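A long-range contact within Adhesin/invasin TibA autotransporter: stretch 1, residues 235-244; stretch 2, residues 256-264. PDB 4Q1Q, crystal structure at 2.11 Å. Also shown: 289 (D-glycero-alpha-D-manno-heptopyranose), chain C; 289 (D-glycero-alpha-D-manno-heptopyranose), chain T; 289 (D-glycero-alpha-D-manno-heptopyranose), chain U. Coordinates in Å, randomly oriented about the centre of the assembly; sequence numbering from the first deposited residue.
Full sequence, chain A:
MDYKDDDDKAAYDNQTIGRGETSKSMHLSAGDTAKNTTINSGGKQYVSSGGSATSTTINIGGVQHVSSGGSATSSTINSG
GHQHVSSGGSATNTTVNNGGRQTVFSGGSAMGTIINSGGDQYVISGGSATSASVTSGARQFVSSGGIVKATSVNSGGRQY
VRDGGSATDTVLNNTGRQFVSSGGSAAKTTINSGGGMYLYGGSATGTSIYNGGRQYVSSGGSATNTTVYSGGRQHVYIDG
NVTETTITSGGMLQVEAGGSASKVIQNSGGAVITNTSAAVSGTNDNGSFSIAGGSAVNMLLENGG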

# COMPACT_ATOMS: atom_id res chain seq x y z
N HIS A 235 19.21 -7.48 7.40
CA HIS A 235 19.97 -6.80 8.46
C HIS A 235 19.18 -6.80 9.76
O HIS A 235 18.11 -6.20 9.83
N VAL A 236 19.69 -7.47 10.79
CA VAL A 236 18.98 -7.58 12.06
C VAL A 236 19.63 -6.71 13.14
O VAL A 236 20.82 -6.87 13.42
N TYR A 237 18.85 -5.83 13.77
CA TYR A 237 19.39 -4.88 14.74
C TYR A 237 19.00 -5.37 16.12
O TYR A 237 18.39 -6.44 16.26
N ILE A 238 19.41 -4.60 17.13
CA ILE A 238 19.25 -5.01 18.51
C ILE A 238 17.78 -5.29 18.80
O ILE A 238 16.93 -4.48 18.51
N ASP A 239 17.53 -6.48 19.35
CA ASP A 239 16.23 -6.93 19.79
C ASP A 239 15.30 -7.20 18.61
O ASP A 239 14.10 -7.38 18.82
N GLY A 240 15.85 -7.26 17.39
CA GLY A 240 15.12 -7.81 16.24
C GLY A 240 15.32 -9.30 16.18
O GLY A 240 16.36 -9.78 16.66
N ASN A 241 14.34 -10.02 15.64
CA ASN A 241 14.42 -11.48 15.49
C ASN A 241 14.12 -11.96 14.10
O ASN A 241 13.21 -11.44 13.46
N VAL A 242 14.84 -12.98 13.64
CA VAL A 242 14.46 -13.63 12.39
C VAL A 242 14.56 -15.14 12.55
O VAL A 242 15.33 -15.65 13.36
N THR A 243 13.72 -15.84 11.78
CA THR A 243 13.73 -17.29 11.80
C THR A 243 13.50 -17.86 10.39
O THR A 243 12.86 -17.25 9.53
N GLU A 244 14.13 -19.00 10.14
CA GLU A 244 13.96 -19.69 8.87
C GLU A 244 14.39 -18.72 7.79
O GLU A 244 13.60 -18.33 6.93
N GLU A 256 23.44 -7.59 14.17
CA GLU A 256 24.16 -6.70 15.08
C GLU A 256 24.06 -7.24 16.49
O GLU A 256 23.21 -8.09 16.78
N ALA A 257 24.93 -6.76 17.36
CA ALA A 257 24.98 -7.26 18.72
C ALA A 257 23.60 -7.08 19.34
O ALA A 257 22.99 -6.03 19.17
N GLY A 258 23.11 -8.12 20.00
CA GLY A 258 21.76 -8.11 20.54
C GLY A 258 20.61 -8.41 19.59
O GLY A 258 19.46 -8.40 20.04
N GLY A 259 20.87 -8.64 18.30
CA GLY A 259 19.83 -9.09 17.39
C GLY A 259 19.79 -10.60 17.47
O GLY A 259 20.73 -11.16 18.02
N SER A 260 18.77 -11.30 16.96
CA SER A 260 18.83 -12.76 16.90
C SER A 260 18.29 -13.40 15.63
O SER A 260 17.33 -12.95 15.02
N ALA A 261 18.88 -14.54 15.30
CA ALA A 261 18.46 -15.32 14.15
C ALA A 261 18.41 -16.78 14.58
O ALA A 261 19.22 -17.22 15.39
N SER A 262 17.44 -17.51 14.06
CA SER A 262 17.40 -18.94 14.33
C SER A 262 16.89 -19.65 13.08
O SER A 262 16.42 -19.02 12.14
N LYS A 263 17.08 -20.96 13.07
CA LYS A 263 16.76 -21.78 11.92
C LYS A 263 17.34 -21.16 10.66
O LYS A 263 16.65 -21.00 9.66
N VAL A 264 18.64 -20.89 10.72
CA VAL A 264 19.33 -20.33 9.58
C VAL A 264 19.85 -21.42 8.65
O VAL A 264 20.51 -22.34 9.10

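Stacked parallel strands illustrate a general economy: the backbone satisfies its own polar groups between neighbouring rungs, leaving the side chains to pack against their counterparts one rung away or to carry other chemistry. In this TibA example, each stretch makes a type II turn, from Tyr237 to Gly240 and from Glu256 to Gly259, and then enters a short strand. Asp239 N donates to Gly258 O (2.8 Å) between the turns, while Glu256 N, at the start of its turn, donates to Val236 O (2.8 Å), just before the other, in an almost linear hydrogen bond. The strands continue the ladder: Ser260 N to Gly240 O (2.9 Å), Val242 N to Ser260 O (2.8 Å), Ser262 N to Val242 O (2.9 Å) and, at the corner, Glu244 N to Ser262 O (3.0 Å).

The main side-chain polar pair is His235 with Glu256. Glu256 points toward the first stretch, and its m, m rotamer folds the carboxylate back so that OE1 accepts from His235 NE2 at 2.6 Å. The acid lies at the edge of the imidazole, near its plane, where the N-H is directed. His235, with chi1 t, leaves the backbone sideways, yet its ring end comes nearer the partner. The aliphatic part of Glu256 also serves: its CG lies 3.8 Å from CD2 of Tyr237, whose m rotamer brings the ring back although its CA-to-CB bond points away. Over one face of that ring sits a heptose, its O3 3.4 Å from Tyr237 CE2.

Along the strands, side chains of paired residues lie side by side on the same face. Val242 (m) and Ala261 share one face, with Val242 CG2 3.6 Å from Ala261 CB. Val236 (t) points toward the second stretch, placing CG1 4.1 Å from Gly259 CA. A CB on Gly259 would clash with Tyr237 O, and one on Gly258 with Ile238 CD1, so the absent side chains leave room for the close fit. Gly258 is also required by its own backbone angles, which would press a CB against the preceding carbonyl O.

The other strand face is polar and carries Asn241, Thr243, Ser260 and Ser262. Ser260 OG is committed covalently, bonded to C1 of a heptose at 1.3 Å; its chi1 of 13° lies between wells. This oxygen is therefore a glycosidic link with no hydroxyl proton to donate. Asp239 (m) reaches the same sugar, its OD1 3.0 Å from the heptose O6, and its OD2 lies 3.5 Å from C2 of another heptose. Farther along, Thr243 (t) and Ser262 (p) bring OG1 and OG to 3.3 Å. At the corner, Glu244 CG approaches Lys263 CB at 4.0 Å, while the end of the lysine leads away.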

# COMPACT_ATOMS: atom_id res chain seq x y z
CB HIS A 235 20.32 -5.37 8.03
CG HIS A 235 21.57 -4.83 8.66
ND1 HIS A 235 22.61 -4.31 7.92
CD2 HIS A 235 21.99 -4.82 9.95
CE1 HIS A 235 23.60 -3.97 8.73
NE2 HIS A 235 23.25 -4.27 9.97
CB VAL A 236 18.95 -9.03 12.56
CG1 VAL A 236 17.95 -9.14 13.71
CG2 VAL A 236 18.61 -9.99 11.43
CB TYR A 237 18.91 -3.45 14.50
CG TYR A 237 19.41 -2.93 13.19
CD1 TYR A 237 18.72 -3.19 12.02
CD2 TYR A 237 20.56 -2.15 13.12
CE1 TYR A 237 19.16 -2.70 10.81
CE2 TYR A 237 21.01 -1.65 11.92
CZ TYR A 237 20.30 -1.93 10.77
OH TYR A 237 20.75 -1.48 9.56
CB ILE A 238 19.88 -4.03 19.54
CG1 ILE A 238 19.56 -4.52 20.96
CG2 ILE A 238 19.45 -2.58 19.33
CD1 ILE A 238 20.66 -4.23 21.96
CB ASP A 239 15.59 -5.92 20.75
CG ASP A 239 16.30 -5.85 22.11
OD1 ASP A 239 16.66 -6.91 22.66
OD2 ASP A 239 16.49 -4.73 22.62
CB ASN A 241 13.38 -12.21 16.33
CG ASN A 241 13.75 -12.21 17.79
OD1 ASN A 241 14.41 -13.12 18.28
ND2 ASN A 241 13.39 -11.13 18.46
CB VAL A 242 15.26 -13.13 11.18
CG1 VAL A 242 15.18 -11.61 11.11
CG2 VAL A 242 16.73 -13.52 11.23
CB THR A 243 12.77 -17.86 12.85
OG1 THR A 243 13.07 -19.26 12.99
CG2 THR A 243 11.33 -17.67 12.42
CB GLU A 244 12.53 -20.16 8.63
CG GLU A 244 11.98 -21.14 9.66
CD GLU A 244 10.50 -21.46 9.43
OE1 GLU A 244 9.77 -21.64 10.42
OE2 GLU A 244 10.08 -21.48 8.25
CB GLU A 256 23.56 -5.29 15.09
CG GLU A 256 23.37 -4.68 13.73
CD GLU A 256 24.65 -4.09 13.18
OE1 GLU A 256 24.61 -3.49 12.09
OE2 GLU A 256 25.70 -4.23 13.86
CB ALA A 257 26.06 -6.55 19.53
CB SER A 260 18.14 -13.44 18.08
OG SER A 260 17.33 -12.55 18.84
CB ALA A 261 19.41 -15.14 12.98
CB SER A 262 16.56 -19.22 15.57
OG SER A 262 15.24 -18.74 15.38
CB LYS A 263 15.26 -21.98 11.78
CG LYS A 263 14.67 -22.69 12.99
CD LYS A 263 13.39 -23.43 12.62
CE LYS A 263 12.85 -24.23 13.80
NZ LYS A 263 12.48 -23.32 14.91
CB VAL A 264 20.52 -19.43 9.99
CG1 VAL A 264 21.30 -19.02 8.76
CG2 VAL A 264 20.00 -18.20 10.72
O7 289 C . 13.76 -10.92 24.06
C7 289 C . 13.47 -11.06 22.67
C6 289 C . 14.62 -10.69 21.73
O6 289 C . 15.48 -9.67 22.25
C5 289 C . 15.50 -11.88 21.32
O5 289 C . 16.67 -11.34 20.71
C1 289 C . 17.49 -12.35 20.13
C2 289 C . 18.09 -13.15 21.28
O2 289 C . 18.80 -12.35 22.24
C3 289 C . 16.95 -13.85 22.01
O3 289 C . 17.48 -14.57 23.13
C4 289 C . 15.89 -12.84 22.45
O4 289 C . 14.75 -13.59 22.87
O7 289 T . 14.08 1.95 17.15
C7 289 T . 14.03 1.02 16.07
C6 289 T . 14.57 1.71 14.83
O6 289 T . 15.22 2.93 15.20
C5 289 T . 15.57 0.84 14.08
O5 289 T . 14.79 0.45 12.95
C1 289 T . 15.33 -0.66 12.27
C2 289 T . 16.64 -0.17 11.66
O2 289 T . 16.31 0.79 10.65
C3 289 T . 17.56 0.39 12.74
O3 289 T . 18.76 0.91 12.15
C4 289 T . 16.85 1.47 13.54
O4 289 T . 17.78 1.89 14.54
O7 289 U . 11.04 2.20 21.88
C7 289 U . 11.70 1.06 21.33
C6 289 U . 10.80 -0.15 21.56
O6 289 U . 9.68 -0.17 20.67
C5 289 U . 11.48 -1.48 21.29
O5 289 U . 12.89 -1.27 21.15
C1 289 U . 13.66 -2.46 21.28
C2 289 U . 13.40 -3.04 22.67
O2 289 U . 13.61 -2.03 23.67
C3 289 U . 11.98 -3.56 22.58
O3 289 U . 11.52 -4.31 23.71
C4 289 U . 11.06 -2.37 22.45
O4 289 U . 9.74 -2.86 22.23